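Local atomic coordinates of superantigen-like protein SSL10 (Staphylococcus aureus subsp. aureus, PDB entry 6LWT), a protein that probably blocks classical-pathway complement activation by binding the Fc region of human IgG, and probably inhibits plasma clotting by binding prothrombin and a further coagulation factor. Residues A[54-57]-A[58-61]; A[142-145]-A[146-150]. All coordinates share one frame; numbering follows the deposited sequence.

How the interactions relate
From the N terminus, the chain runs through helix 14-22 and then the OB-fold strands. Where strand 49-54 ends, interaction 1 winds the start of the connection to strand 67-69 into a tight 3-10 turn. The chain then completes the OB fold and crosses into the beta-grasp region, where interaction 2 finishes helix 133-148 and turns the backbone out of it. The two are local and in series, neither nested nor crossing, on opposite sides of the molecule's centre, with centres about 30 Å apart. Each has a tie elsewhere: Asn58 of interaction 1 reaches Lys181, whereas Ile145 of interaction 2 packs against helix 14-22.

Interaction 1. Residues A[54-57]-A[58-61]; sequences LLPG and NDKS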
loop_
_atom_site.group_PDB
_atom_site.type_symbol
_atom_site.label_atom_id
_atom_site.label_comp_id
_atom_site.label_asym_id
_atom_site.label_seq_id
_atom_site.Cartn_x
_atom_site.Cartn_y
_atom_site.Cartn_z
ATOM N N LEU A 54 -13.318 -3.364 -3.150
ATOM C CA LEU A 54 -13.155 -4.627 -3.845
ATOM C C LEU A 54 -12.226 -5.526 -3.043
ATOM O O LEU A 54 -11.099 -5.122 -2.709
ATOM C CB LEU A 54 -12.589 -4.402 -5.242
ATOM C CG LEU A 54 -12.266 -5.645 -6.092
ATOM C CD1 LEU A 54 -13.532 -6.379 -6.500
ATOM C CD2 LEU A 54 -11.463 -5.254 -7.316
ATOM N N LEU A 55 -12.705 -6.728 -2.728
ATOM C CA LEU A 55 -11.908 -7.746 -2.067
ATOM C C LEU A 55 -11.225 -8.607 -3.151
ATOM O O LEU A 55 -11.910 -9.340 -3.854
ATOM C CB LEU A 55 -12.792 -8.605 -1.159
ATOM C CG LEU A 55 -13.574 -7.873 -0.068
ATOM C CD1 LEU A 55 -14.542 -8.821 0.631
ATOM C CD2 LEU A 55 -12.648 -7.230 0.959
ATOM N N PRO A 56 -9.881 -8.511 -3.301
ATOM C CA PRO A 56 -9.145 -9.365 -4.263
ATOM C C PRO A 56 -9.389 -10.868 -4.053
ATOM O O PRO A 56 -9.589 -11.302 -2.912
ATOM C CB PRO A 56 -7.671 -9.058 -3.968
ATOM C CG PRO A 56 -7.662 -7.749 -3.249
ATOM C CD PRO A 56 -8.976 -7.607 -2.557
ATOM N N GLY A 57 -9.366 -11.641 -5.141
ATOM C CA GLY A 57 -9.698 -13.077 -5.099
ATOM C C GLY A 57 -8.911 -13.868 -4.065
ATOM O O GLY A 57 -9.448 -14.792 -3.445
ATOM N N ASN A 58 -7.642 -13.491 -3.873
ATOM C CA ASN A 58 -6.749 -14.119 -2.878
ATOM C C ASN A 58 -7.212 -14.048 -1.418
ATOM O O ASN A 58 -6.795 -14.886 -0.607
ATOM C CB ASN A 58 -5.326 -13.523 -2.966
ATOM C CG ASN A 58 -4.543 -14.025 -4.178
ATOM O OD1 ASN A 58 -4.616 -15.199 -4.522
ATOM N ND2 ASN A 58 -3.771 -13.139 -4.814
ATOM N N ASP A 59 -8.056 -13.066 -1.088
ATOM C CA ASP A 59 -8.454 -12.800 0.303
ATOM C C ASP A 59 -9.867 -13.275 0.674
ATOM O O ASP A 59 -10.342 -12.973 1.780
ATOM C CB ASP A 59 -8.318 -11.304 0.574
ATOM C CG ASP A 59 -7.036 -10.745 0.012
ATOM O OD1 ASP A 59 -5.951 -11.117 0.519
ATOM O OD2 ASP A 59 -7.117 -9.970 -0.965
ATOM N N LYS A 60 -10.520 -14.020 -0.226
ATOM C CA LYS A 60 -11.908 -14.486 -0.010
ATOM C C LYS A 60 -12.118 -15.257 1.294
ATOM O O LYS A 60 -13.139 -15.078 1.964
ATOM C CB LYS A 60 -12.410 -15.320 -1.197
ATOM C CG LYS A 60 -11.641 -16.610 -1.494
ATOM C CD LYS A 60 -12.253 -17.357 -2.678
ATOM C CE LYS A 60 -11.960 -16.701 -4.030
ATOM N NZ LYS A 60 -10.638 -17.093 -4.593
ATOM N N SER A 61 -11.142 -16.091 1.650
ATOM C CA SER A 61 -11.209 -16.915 2.866
ATOM C C SER A 61 -11.333 -16.123 4.168
ATOM O O SER A 61 -11.888 -16.630 5.148
ATOM C CB SER A 61 -9.989 -17.832 2.963
ATOM O OG SER A 61 -10.173 -18.963 2.148
#
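Lys60 folds its side chain back over the carbonyl oxygen of Gly57. CB starts 3.8 Å from Gly57 O. The first torsion (chi1 62°) then tucks CG in between the two backbone branches, N and C, and CG comes to 3.5 Å from the same Gly57 O. CD swings slightly wider, and the bends at chi3 and chi4 bring the chain round again, with CE 3.2 Å from Gly57 O. At the tip, Lys60 NZ donates a hydrogen bond of 2.8 Å to Gly57 O, coming from above the carbonyl plane, 44° out of it. Lys60 N adds a weak, long bond to this oxygen, so main chain and side chain of one residue share a single acceptor. All this happens on a 3-10 turn that leaves strand 49-54 of the OB fold and begins the connection to strand 67-69. The bond that marks the turn runs from Asp59 N to Pro56 O, 3.0 Å long and nearly straight at the hydrogen (164°). On the buried side, the Asp59 carboxylate crosses the proline ring: OD2 touches CB and CG of Pro56, the former at 3.2 Å. Asp59 OD1 has a weak, long ion pair with Lys62. Asn58 ND2 donates to the backbone oxygen of Lys181 in the beta-grasp half of the molecule.

Interaction 2. Residues A[142-145]-A[146-150]; sequences KHLI and EKYGL
Leu144 meets Tyr148 one helical turn on, its CD2 methyl lying near the plane of the ring, at the edge, 3.6 Å from Tyr148 CD2. On its other contact Leu144 leans on Leu150, whose CD2 comes to 3.9 Å from Leu144 CB. Leu150 is carried there by a first torsion of 177°, CG anti to the backbone N, and its side chain crosses Leu144 at a slant. Ile145 packs against the same residue: CG1 faces Leu150 CB and also comes to 3.2 Å from Leu150 O. This apolar patch lies at the end of helix 133-148, the helix of the beta-grasp domain, where Leu144 and Tyr148 rest on Ile109 of strand 106-110 and Ile145 reaches Tyr19 and Tyr22 of helix 14-22. The helix ends with Tyr148; Gly149 follows with a positive phi (79°) that takes the backbone into the left-handed region and swings Leu150 back over the last turn. Leu144 O, already taking the helical bond from Tyr148 N (3.0 Å), thereby gains a second from Leu150 N (3.2 Å), the two donors arriving from opposite faces of the carbonyl plane. Gly149 N gives Ile145 O a weak bond. Further out, Lys147 CB sits over the centre of the Tyr148 ring, and the rest of that lysine runs alongside His143 and makes a cation-pi contact with Tyr122; Tyr148 OH is hydrogen-bonded to Tyr122 OH. At the polar margin Lys142 and Glu146 run alongside each other in the same direction. Glu146 OE2 rests against the lysine's aliphatic part, 3.4 Å from Lys142 CG, while Lys142 NZ stays 4.6 Å from Glu146 OE2, too far for a salt bridge.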
loop_
_atom_site.group_PDB
_atom_site.type_symbol
_atom_site.label_atom_id
_atom_site.label_comp_id
_atom_site.label_asym_id
_atom_site.label_seq_id
_atom_site.Cartn_x
_atom_site.Cartn_y
_atom_site.Cartn_z
ATOM N N LYS A 142 5.011 7.074 -1.867
ATOM C CA LYS A 142 4.804 8.490 -1.536
ATOM C C LYS A 142 6.031 9.106 -0.874
ATOM O O LYS A 142 6.432 10.236 -1.216
ATOM C CB LYS A 142 3.581 8.678 -0.647
ATOM C CG LYS A 142 3.140 10.136 -0.521
ATOM C CD LYS A 142 1.871 10.251 0.314
ATOM C CE LYS A 142 2.186 10.138 1.798
ATOM N NZ LYS A 142 1.036 10.530 2.665
ATOM N N HIS A 143 6.628 8.358 0.054
ATOM C CA HIS A 143 7.923 8.724 0.657
ATOM C C HIS A 143 9.012 8.964 -0.389
ATOM O O HIS A 143 9.706 9.990 -0.337
ATOM C CB HIS A 143 8.351 7.649 1.671
ATOM C CG HIS A 143 9.633 7.954 2.385
ATOM N ND1 HIS A 143 10.829 7.358 2.046
ATOM C CD2 HIS A 143 9.909 8.797 3.410
ATOM C CE1 HIS A 143 11.785 7.819 2.827
ATOM N NE2 HIS A 143 11.257 8.690 3.669
ATOM N N LEU A 144 9.134 8.062 -1.363
ATOM C CA LEU A 144 10.153 8.191 -2.390
ATOM C C LEU A 144 9.832 9.323 -3.360
ATOM O O LEU A 144 10.747 9.968 -3.870
ATOM C CB LEU A 144 10.327 6.893 -3.156
ATOM C CG LEU A 144 10.776 5.662 -2.354
ATOM C CD1 LEU A 144 10.696 4.451 -3.257
ATOM C CD2 LEU A 144 12.170 5.829 -1.783
ATOM N N ILE A 145 8.545 9.564 -3.605
ATOM C CA ILE A 145 8.118 10.695 -4.453
ATOM C C ILE A 145 8.511 12.010 -3.782
ATOM O O ILE A 145 9.180 12.852 -4.398
ATOM C CB ILE A 145 6.590 10.674 -4.727
ATOM C CG1 ILE A 145 6.238 9.519 -5.672
ATOM C CG2 ILE A 145 6.142 12.006 -5.348
ATOM C CD1 ILE A 145 4.785 9.099 -5.648
ATOM N N GLU A 146 8.106 12.159 -2.524
ATOM C CA GLU A 146 8.343 13.377 -1.768
ATOM C C GLU A 146 9.814 13.618 -1.457
ATOM O O GLU A 146 10.271 14.751 -1.540
ATOM C CB GLU A 146 7.542 13.391 -0.460
ATOM C CG GLU A 146 6.043 13.456 -0.688
ATOM C CD GLU A 146 5.226 13.294 0.581
ATOM O OE1 GLU A 146 5.799 13.231 1.693
ATOM O OE2 GLU A 146 3.989 13.252 0.462
ATOM N N LYS A 147 10.550 12.577 -1.079
ATOM C CA LYS A 147 11.960 12.763 -0.675
ATOM C C LYS A 147 12.948 12.782 -1.822
ATOM O O LYS A 147 13.901 13.562 -1.807
ATOM C CB LYS A 147 12.405 11.708 0.355
ATOM C CG LYS A 147 12.739 12.270 1.726
ATOM C CD LYS A 147 13.823 11.442 2.392
ATOM C CE LYS A 147 13.986 11.846 3.850
ATOM N NZ LYS A 147 15.145 11.142 4.466
ATOM N N TYR A 148 12.750 11.914 -2.805
ATOM C CA TYR A 148 13.746 11.698 -3.862
ATOM C C TYR A 148 13.257 12.003 -5.274
ATOM O O TYR A 148 14.014 11.822 -6.248
ATOM C CB TYR A 148 14.280 10.259 -3.783
ATOM C CG TYR A 148 14.779 9.881 -2.405
ATOM C CD1 TYR A 148 15.877 10.526 -1.847
ATOM C CD2 TYR A 148 14.154 8.885 -1.646
ATOM C CE1 TYR A 148 16.340 10.197 -0.573
ATOM C CE2 TYR A 148 14.614 8.550 -0.372
ATOM C CZ TYR A 148 15.718 9.210 0.157
ATOM O OH TYR A 148 16.196 8.904 1.415
ATOM N N GLY A 149 12.005 12.434 -5.397
ATOM C CA GLY A 149 11.451 12.815 -6.701
ATOM C C GLY A 149 11.032 11.662 -7.581
ATOM O O GLY A 149 10.913 11.839 -8.808
ATOM N N LEU A 150 10.775 10.478 -6.995
ATOM C CA LEU A 150 10.326 9.346 -7.800
ATOM C C LEU A 150 9.122 9.766 -8.644
ATOM O O LEU A 150 8.203 10.377 -8.114
ATOM C CB LEU A 150 9.915 8.166 -6.926
ATOM C CG LEU A 150 9.347 6.934 -7.626
ATOM C CD1 LEU A 150 10.399 6.192 -8.422
ATOM C CD2 LEU A 150 8.741 6.013 -6.567
#